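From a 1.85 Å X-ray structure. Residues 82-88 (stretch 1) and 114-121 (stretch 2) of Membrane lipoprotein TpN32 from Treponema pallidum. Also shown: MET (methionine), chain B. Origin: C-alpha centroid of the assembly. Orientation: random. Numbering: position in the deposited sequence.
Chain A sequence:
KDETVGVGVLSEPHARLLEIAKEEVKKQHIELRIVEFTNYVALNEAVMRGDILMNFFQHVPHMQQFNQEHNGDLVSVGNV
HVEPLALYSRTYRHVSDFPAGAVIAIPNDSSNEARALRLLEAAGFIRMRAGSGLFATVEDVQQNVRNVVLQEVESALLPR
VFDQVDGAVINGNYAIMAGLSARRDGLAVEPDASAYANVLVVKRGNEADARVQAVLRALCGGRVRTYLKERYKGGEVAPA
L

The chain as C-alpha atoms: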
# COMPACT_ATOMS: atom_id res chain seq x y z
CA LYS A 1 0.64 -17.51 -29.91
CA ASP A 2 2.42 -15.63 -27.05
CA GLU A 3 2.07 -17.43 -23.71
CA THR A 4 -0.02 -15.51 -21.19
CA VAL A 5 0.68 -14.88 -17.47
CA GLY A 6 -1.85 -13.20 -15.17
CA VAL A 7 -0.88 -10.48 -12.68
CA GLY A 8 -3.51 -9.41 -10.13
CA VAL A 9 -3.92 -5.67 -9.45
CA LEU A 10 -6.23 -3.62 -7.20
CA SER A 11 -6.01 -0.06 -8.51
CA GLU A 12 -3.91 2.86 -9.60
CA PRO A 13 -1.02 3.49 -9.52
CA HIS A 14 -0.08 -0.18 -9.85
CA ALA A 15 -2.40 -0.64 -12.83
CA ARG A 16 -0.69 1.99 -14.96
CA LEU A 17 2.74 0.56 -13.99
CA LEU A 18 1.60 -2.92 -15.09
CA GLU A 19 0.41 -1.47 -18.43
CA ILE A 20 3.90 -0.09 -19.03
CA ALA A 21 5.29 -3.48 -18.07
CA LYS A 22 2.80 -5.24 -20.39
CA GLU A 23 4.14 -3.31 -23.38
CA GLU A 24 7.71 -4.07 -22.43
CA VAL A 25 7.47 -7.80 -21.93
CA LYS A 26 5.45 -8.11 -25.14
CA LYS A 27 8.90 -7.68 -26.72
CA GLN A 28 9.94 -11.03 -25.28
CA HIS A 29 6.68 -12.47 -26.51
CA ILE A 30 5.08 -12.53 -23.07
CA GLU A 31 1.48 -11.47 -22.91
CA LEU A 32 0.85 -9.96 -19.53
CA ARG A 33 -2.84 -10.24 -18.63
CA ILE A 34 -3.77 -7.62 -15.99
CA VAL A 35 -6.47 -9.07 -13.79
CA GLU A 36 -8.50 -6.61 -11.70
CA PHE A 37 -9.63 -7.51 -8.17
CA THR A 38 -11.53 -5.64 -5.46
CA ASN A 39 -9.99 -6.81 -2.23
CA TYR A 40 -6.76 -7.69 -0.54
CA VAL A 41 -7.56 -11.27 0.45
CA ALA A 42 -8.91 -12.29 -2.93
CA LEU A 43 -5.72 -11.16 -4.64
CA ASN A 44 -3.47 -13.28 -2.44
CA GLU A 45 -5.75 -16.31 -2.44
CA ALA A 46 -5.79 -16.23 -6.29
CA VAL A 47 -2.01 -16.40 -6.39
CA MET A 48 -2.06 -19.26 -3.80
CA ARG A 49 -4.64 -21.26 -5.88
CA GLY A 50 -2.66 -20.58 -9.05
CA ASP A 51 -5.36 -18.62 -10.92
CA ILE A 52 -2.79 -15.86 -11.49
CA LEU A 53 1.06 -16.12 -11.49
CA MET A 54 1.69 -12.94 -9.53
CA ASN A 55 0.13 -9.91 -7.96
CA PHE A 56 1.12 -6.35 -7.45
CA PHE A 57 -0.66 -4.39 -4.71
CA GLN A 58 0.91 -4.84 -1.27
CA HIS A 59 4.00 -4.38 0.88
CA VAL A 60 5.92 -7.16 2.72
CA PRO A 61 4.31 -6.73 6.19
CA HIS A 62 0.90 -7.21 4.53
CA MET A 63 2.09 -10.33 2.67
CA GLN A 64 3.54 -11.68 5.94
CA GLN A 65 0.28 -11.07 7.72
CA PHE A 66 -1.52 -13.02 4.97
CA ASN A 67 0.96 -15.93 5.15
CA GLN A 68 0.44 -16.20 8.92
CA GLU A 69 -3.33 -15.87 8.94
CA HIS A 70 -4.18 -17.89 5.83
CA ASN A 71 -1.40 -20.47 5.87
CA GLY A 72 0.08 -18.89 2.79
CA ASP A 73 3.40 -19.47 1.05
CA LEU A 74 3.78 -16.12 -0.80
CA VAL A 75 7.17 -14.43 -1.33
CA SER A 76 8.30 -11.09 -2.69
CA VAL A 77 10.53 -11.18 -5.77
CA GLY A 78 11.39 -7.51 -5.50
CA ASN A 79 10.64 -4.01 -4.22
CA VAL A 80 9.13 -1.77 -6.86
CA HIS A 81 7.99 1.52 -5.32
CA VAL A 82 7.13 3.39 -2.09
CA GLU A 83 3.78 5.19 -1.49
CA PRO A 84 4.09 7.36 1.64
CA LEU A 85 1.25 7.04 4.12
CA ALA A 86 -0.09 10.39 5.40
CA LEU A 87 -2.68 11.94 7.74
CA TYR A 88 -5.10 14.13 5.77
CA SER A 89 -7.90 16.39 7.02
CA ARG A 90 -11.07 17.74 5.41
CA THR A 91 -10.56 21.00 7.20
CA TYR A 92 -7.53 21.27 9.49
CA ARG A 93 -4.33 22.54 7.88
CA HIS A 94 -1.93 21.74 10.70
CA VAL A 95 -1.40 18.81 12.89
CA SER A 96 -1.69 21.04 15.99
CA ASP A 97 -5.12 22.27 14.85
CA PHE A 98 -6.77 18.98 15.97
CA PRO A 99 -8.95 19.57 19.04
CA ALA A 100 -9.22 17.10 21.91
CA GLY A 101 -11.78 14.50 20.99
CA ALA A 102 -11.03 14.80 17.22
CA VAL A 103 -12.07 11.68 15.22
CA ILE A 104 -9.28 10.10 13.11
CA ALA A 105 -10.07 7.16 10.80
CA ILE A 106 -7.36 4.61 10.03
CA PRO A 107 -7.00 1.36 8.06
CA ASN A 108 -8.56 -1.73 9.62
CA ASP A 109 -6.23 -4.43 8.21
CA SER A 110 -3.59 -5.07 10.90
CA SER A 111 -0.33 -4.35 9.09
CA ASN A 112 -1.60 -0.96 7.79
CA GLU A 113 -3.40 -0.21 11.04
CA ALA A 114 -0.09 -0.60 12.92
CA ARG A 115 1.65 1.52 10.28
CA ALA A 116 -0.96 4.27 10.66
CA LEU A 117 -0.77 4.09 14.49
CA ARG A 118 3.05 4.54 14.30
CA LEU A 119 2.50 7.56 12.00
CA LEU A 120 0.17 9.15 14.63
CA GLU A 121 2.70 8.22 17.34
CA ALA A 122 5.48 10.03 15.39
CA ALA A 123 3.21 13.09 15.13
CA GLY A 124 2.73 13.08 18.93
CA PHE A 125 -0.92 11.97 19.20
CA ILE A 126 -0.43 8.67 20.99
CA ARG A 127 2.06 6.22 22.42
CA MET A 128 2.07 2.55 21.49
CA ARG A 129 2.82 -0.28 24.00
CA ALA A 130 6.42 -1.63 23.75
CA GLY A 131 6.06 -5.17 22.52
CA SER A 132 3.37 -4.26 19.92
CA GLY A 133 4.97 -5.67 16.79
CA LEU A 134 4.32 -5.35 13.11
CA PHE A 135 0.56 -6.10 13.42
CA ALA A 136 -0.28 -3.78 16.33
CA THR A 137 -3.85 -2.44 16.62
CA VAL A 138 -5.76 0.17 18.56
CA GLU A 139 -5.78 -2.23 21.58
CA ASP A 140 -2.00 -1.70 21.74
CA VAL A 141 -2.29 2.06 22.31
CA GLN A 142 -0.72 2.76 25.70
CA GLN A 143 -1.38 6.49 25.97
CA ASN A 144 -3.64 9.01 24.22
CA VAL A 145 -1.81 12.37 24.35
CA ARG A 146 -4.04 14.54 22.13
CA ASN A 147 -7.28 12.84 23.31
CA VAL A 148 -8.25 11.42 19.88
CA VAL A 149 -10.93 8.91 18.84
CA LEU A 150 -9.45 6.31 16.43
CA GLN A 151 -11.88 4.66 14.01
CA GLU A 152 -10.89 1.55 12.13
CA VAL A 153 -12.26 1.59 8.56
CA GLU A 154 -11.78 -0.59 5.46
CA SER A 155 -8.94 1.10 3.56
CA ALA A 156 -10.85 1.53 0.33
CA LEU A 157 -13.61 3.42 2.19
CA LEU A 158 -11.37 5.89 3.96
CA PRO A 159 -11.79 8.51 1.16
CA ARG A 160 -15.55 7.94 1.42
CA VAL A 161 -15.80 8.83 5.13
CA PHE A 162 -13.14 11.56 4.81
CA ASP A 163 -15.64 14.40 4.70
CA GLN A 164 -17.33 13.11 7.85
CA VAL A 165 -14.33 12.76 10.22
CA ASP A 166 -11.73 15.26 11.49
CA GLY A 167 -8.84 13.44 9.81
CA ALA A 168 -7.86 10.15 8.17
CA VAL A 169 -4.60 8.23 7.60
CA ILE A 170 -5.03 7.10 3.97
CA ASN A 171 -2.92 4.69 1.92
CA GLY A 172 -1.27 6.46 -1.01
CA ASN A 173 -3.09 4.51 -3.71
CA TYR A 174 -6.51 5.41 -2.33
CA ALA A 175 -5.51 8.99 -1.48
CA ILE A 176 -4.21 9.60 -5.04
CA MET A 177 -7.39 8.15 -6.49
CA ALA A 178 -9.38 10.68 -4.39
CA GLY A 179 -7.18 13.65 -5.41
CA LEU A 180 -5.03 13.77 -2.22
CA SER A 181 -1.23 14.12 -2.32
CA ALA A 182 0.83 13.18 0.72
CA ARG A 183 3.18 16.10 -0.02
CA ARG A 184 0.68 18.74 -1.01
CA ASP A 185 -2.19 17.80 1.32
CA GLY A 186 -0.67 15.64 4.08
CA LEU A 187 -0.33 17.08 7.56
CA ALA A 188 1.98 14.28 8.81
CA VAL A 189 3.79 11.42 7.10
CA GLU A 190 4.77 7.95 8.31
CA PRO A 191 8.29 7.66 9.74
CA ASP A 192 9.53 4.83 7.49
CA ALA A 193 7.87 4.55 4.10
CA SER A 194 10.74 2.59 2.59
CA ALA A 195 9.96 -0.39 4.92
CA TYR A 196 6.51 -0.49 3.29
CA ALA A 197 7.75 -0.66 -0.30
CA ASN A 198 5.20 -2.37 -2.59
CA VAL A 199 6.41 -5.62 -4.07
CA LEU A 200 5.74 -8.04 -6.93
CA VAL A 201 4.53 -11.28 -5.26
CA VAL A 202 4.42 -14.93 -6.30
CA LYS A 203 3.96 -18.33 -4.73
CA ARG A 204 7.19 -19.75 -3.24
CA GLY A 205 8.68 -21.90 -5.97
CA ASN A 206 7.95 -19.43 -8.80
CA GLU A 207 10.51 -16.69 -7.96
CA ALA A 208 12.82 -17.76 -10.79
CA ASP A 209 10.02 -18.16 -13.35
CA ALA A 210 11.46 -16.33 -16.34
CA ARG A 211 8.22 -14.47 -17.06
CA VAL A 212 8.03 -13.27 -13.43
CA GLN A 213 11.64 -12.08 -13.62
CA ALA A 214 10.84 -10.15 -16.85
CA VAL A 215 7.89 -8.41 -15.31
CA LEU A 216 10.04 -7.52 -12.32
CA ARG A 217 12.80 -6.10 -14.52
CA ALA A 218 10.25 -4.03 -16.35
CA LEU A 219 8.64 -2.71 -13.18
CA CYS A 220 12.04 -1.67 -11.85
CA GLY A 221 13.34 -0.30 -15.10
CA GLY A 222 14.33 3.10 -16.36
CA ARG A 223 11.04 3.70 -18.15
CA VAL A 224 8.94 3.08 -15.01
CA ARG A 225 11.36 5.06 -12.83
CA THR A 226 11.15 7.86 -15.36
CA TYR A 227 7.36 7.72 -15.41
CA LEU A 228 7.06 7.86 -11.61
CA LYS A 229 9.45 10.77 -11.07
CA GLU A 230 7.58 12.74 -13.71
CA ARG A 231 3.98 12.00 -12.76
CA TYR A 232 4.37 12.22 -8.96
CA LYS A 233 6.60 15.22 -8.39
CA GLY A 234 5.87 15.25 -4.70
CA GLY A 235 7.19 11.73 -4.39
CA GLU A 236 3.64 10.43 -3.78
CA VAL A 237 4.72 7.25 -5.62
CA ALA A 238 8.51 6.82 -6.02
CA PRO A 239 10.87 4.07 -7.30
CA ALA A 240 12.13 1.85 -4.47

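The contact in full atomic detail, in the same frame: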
# COMPACT_ATOMS: atom_id res chain seq x y z
N VAL A 82 7.56 2.99 -3.44
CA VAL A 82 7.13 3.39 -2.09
C VAL A 82 5.99 4.39 -2.26
O VAL A 82 6.02 5.20 -3.18
CB VAL A 82 8.29 4.05 -1.25
CG1 VAL A 82 9.44 3.04 -1.04
CG2 VAL A 82 8.80 5.32 -1.93
N GLU A 83 4.95 4.29 -1.42
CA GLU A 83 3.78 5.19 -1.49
C GLU A 83 3.66 5.71 -0.05
O GLU A 83 3.05 5.02 0.79
CB GLU A 83 2.52 4.36 -1.72
CG GLU A 83 1.90 4.32 -3.01
CD GLU A 83 0.85 3.19 -3.04
OE1 GLU A 83 -0.08 3.18 -2.20
OE2 GLU A 83 0.99 2.31 -3.89
N PRO A 84 4.20 6.89 0.26
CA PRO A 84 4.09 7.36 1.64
C PRO A 84 2.68 7.48 2.17
O PRO A 84 1.75 7.97 1.49
CB PRO A 84 4.81 8.73 1.63
CG PRO A 84 5.75 8.64 0.42
CD PRO A 84 4.86 7.90 -0.59
N LEU A 85 2.53 6.98 3.40
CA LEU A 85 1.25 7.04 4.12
C LEU A 85 1.20 8.41 4.81
O LEU A 85 2.22 8.85 5.39
CB LEU A 85 1.22 5.97 5.19
CG LEU A 85 -0.07 5.86 6.00
CD1 LEU A 85 -1.16 5.34 5.06
CD2 LEU A 85 0.15 4.88 7.13
N ALA A 86 0.04 9.08 4.76
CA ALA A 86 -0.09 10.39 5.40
C ALA A 86 -1.44 10.57 6.10
O ALA A 86 -2.41 9.88 5.78
CB ALA A 86 0.04 11.50 4.31
N LEU A 87 -1.46 11.51 7.04
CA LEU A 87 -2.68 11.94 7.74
C LEU A 87 -3.19 13.11 6.92
O LEU A 87 -2.43 14.02 6.62
CB LEU A 87 -2.35 12.44 9.15
CG LEU A 87 -3.48 13.17 9.90
CD1 LEU A 87 -4.68 12.26 10.18
CD2 LEU A 87 -2.91 13.64 11.25
N TYR A 88 -4.46 13.08 6.55
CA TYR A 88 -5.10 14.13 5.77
C TYR A 88 -6.27 14.65 6.60
O TYR A 88 -6.74 13.97 7.51
CB TYR A 88 -5.67 13.56 4.46
CG TYR A 88 -4.62 12.95 3.52
CD1 TYR A 88 -3.90 13.75 2.63
CD2 TYR A 88 -4.34 11.59 3.56
CE1 TYR A 88 -2.91 13.19 1.79
CE2 TYR A 88 -3.37 11.02 2.74
CZ TYR A 88 -2.67 11.83 1.86
OH TYR A 88 -1.70 11.28 1.07
N ALA A 114 -1.30 -0.84 12.10
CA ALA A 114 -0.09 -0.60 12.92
C ALA A 114 0.72 0.53 12.32
O ALA A 114 1.22 1.37 13.02
CB ALA A 114 0.79 -1.86 12.97
N ARG A 115 0.89 0.50 11.00
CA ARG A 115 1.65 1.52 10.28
C ARG A 115 1.06 2.91 10.51
O ARG A 115 1.80 3.89 10.74
CB ARG A 115 1.59 1.15 8.79
CG ARG A 115 2.39 2.04 7.87
CD ARG A 115 2.12 1.57 6.45
NE ARG A 115 2.80 2.41 5.47
CZ ARG A 115 2.51 2.33 4.18
NH1 ARG A 115 1.56 1.49 3.82
NH2 ARG A 115 3.18 3.04 3.27
N ALA A 116 -0.27 3.01 10.45
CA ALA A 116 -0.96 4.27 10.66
C ALA A 116 -0.83 4.73 12.13
O ALA A 116 -0.66 5.91 12.41
CB ALA A 116 -2.44 4.13 10.28
N LEU A 117 -0.91 3.77 13.06
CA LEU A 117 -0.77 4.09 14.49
C LEU A 117 0.65 4.64 14.78
O LEU A 117 0.81 5.58 15.57
CB LEU A 117 -1.08 2.83 15.32
CG LEU A 117 -2.58 2.44 15.32
CD1 LEU A 117 -2.78 1.05 16.03
CD2 LEU A 117 -3.40 3.49 16.02
N ARG A 118 1.67 4.07 14.11
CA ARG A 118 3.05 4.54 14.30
C ARG A 118 3.28 5.93 13.63
O ARG A 118 4.16 6.70 14.04
CB ARG A 118 4.04 3.47 13.83
CG ARG A 118 3.89 2.24 14.71
CD ARG A 118 5.18 1.53 15.07
NE ARG A 118 4.98 0.55 16.15
CZ ARG A 118 4.57 -0.71 15.98
NH1 ARG A 118 4.31 -1.18 14.74
NH2 ARG A 118 4.42 -1.50 17.04
N LEU A 119 2.47 6.24 12.62
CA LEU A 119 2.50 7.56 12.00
C LEU A 119 1.95 8.58 13.02
O LEU A 119 2.54 9.65 13.25
CB LEU A 119 1.63 7.54 10.73
CG LEU A 119 1.45 8.85 9.96
CD1 LEU A 119 0.92 8.52 8.55
CD2 LEU A 119 0.47 9.80 10.73
N LEU A 120 0.80 8.27 13.62
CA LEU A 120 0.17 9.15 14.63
C LEU A 120 1.09 9.25 15.86
O LEU A 120 1.18 10.28 16.48
CB LEU A 120 -1.20 8.56 15.05
CG LEU A 120 -2.22 8.57 13.88
CD1 LEU A 120 -3.54 7.93 14.33
CD2 LEU A 120 -2.49 9.98 13.45
N GLU A 121 1.77 8.16 16.20
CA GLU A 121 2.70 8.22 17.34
C GLU A 121 3.83 9.24 17.03
O GLU A 121 4.17 10.09 17.87
CB GLU A 121 3.27 6.82 17.59
CG GLU A 121 4.33 6.73 18.67
CD GLU A 121 4.78 5.29 18.91
OE1 GLU A 121 5.15 4.62 17.92
OE2 GLU A 121 4.77 4.82 20.09
N MET B . -0.40 0.54 -1.91
CA MET B . -0.59 0.27 -0.44
C MET B . 0.37 1.06 0.46
O MET B . -0.09 1.66 1.47
CB MET B . -0.41 -1.24 -0.14
CG MET B . -0.88 -1.60 1.25
SD MET B . -0.66 -3.34 1.68
CE MET B . -2.11 -4.04 0.80
OXT MET B . 1.58 1.08 0.16
O HOH W 1 4.24 1.96 0.33

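Residues 114-121 form part of a longer helix that crosses the strand of stretch 1 at 74°, with the two axes 9.1 Å apart at closest approach. A114 opens the segment without reaching stretch 1; its carbonyl instead accepts the helical hydrogen bond from R118 N.

The contact begins at R115, whose side chain is extended, with chi1 to chi3 all t. This conformation carries the guanidinium past L85 to the bound methionine. The aliphatic part packs on the leucine, with R115 CG 3.7 Å from L85 CD2, and L85 CB lies over one face of the guanidinium. The polar partners sit at its edge: R115 NH1 donates a hydrogen bond of 2.9 Å to MET O, while R115 NH2 makes a weak one of 3.2 Å to E83 O, bent to 120° at the hydrogen. E83 binds the amino group of the ligand, its OE1 accepting a 2.7 Å hydrogen bond from MET N. Amino and carboxylate groups are thus each met by a side chain of complementary charge. Water 1 adds a further link, accepting from E83 N (3.0 Å) and donating to MET OXT (2.8 Å).

One residue on, L85 CD2 lies 3.8 Å from A116 CA and 4.1 Å from A116 CB, so the leucine packs against the helix backbone as well as the alanine methyl. L117 and R118 make no contact with stretch 1, as L117 points away and R118 is out of reach.

The helix meets stretch 1 again at L119, one turn after R115, where it spans L85 in the loop and L87 in the strand. L119 CD1 lies 3.4 Å from L85 O and 3.8 Å from L85 CG, and L119 CD2 is 4.2 Å from L87 CB. L120 starts sideways, but its end approaches L87, with CD2 of L120 4.3 Å from CD2 of L87. E121 lies beyond the contact.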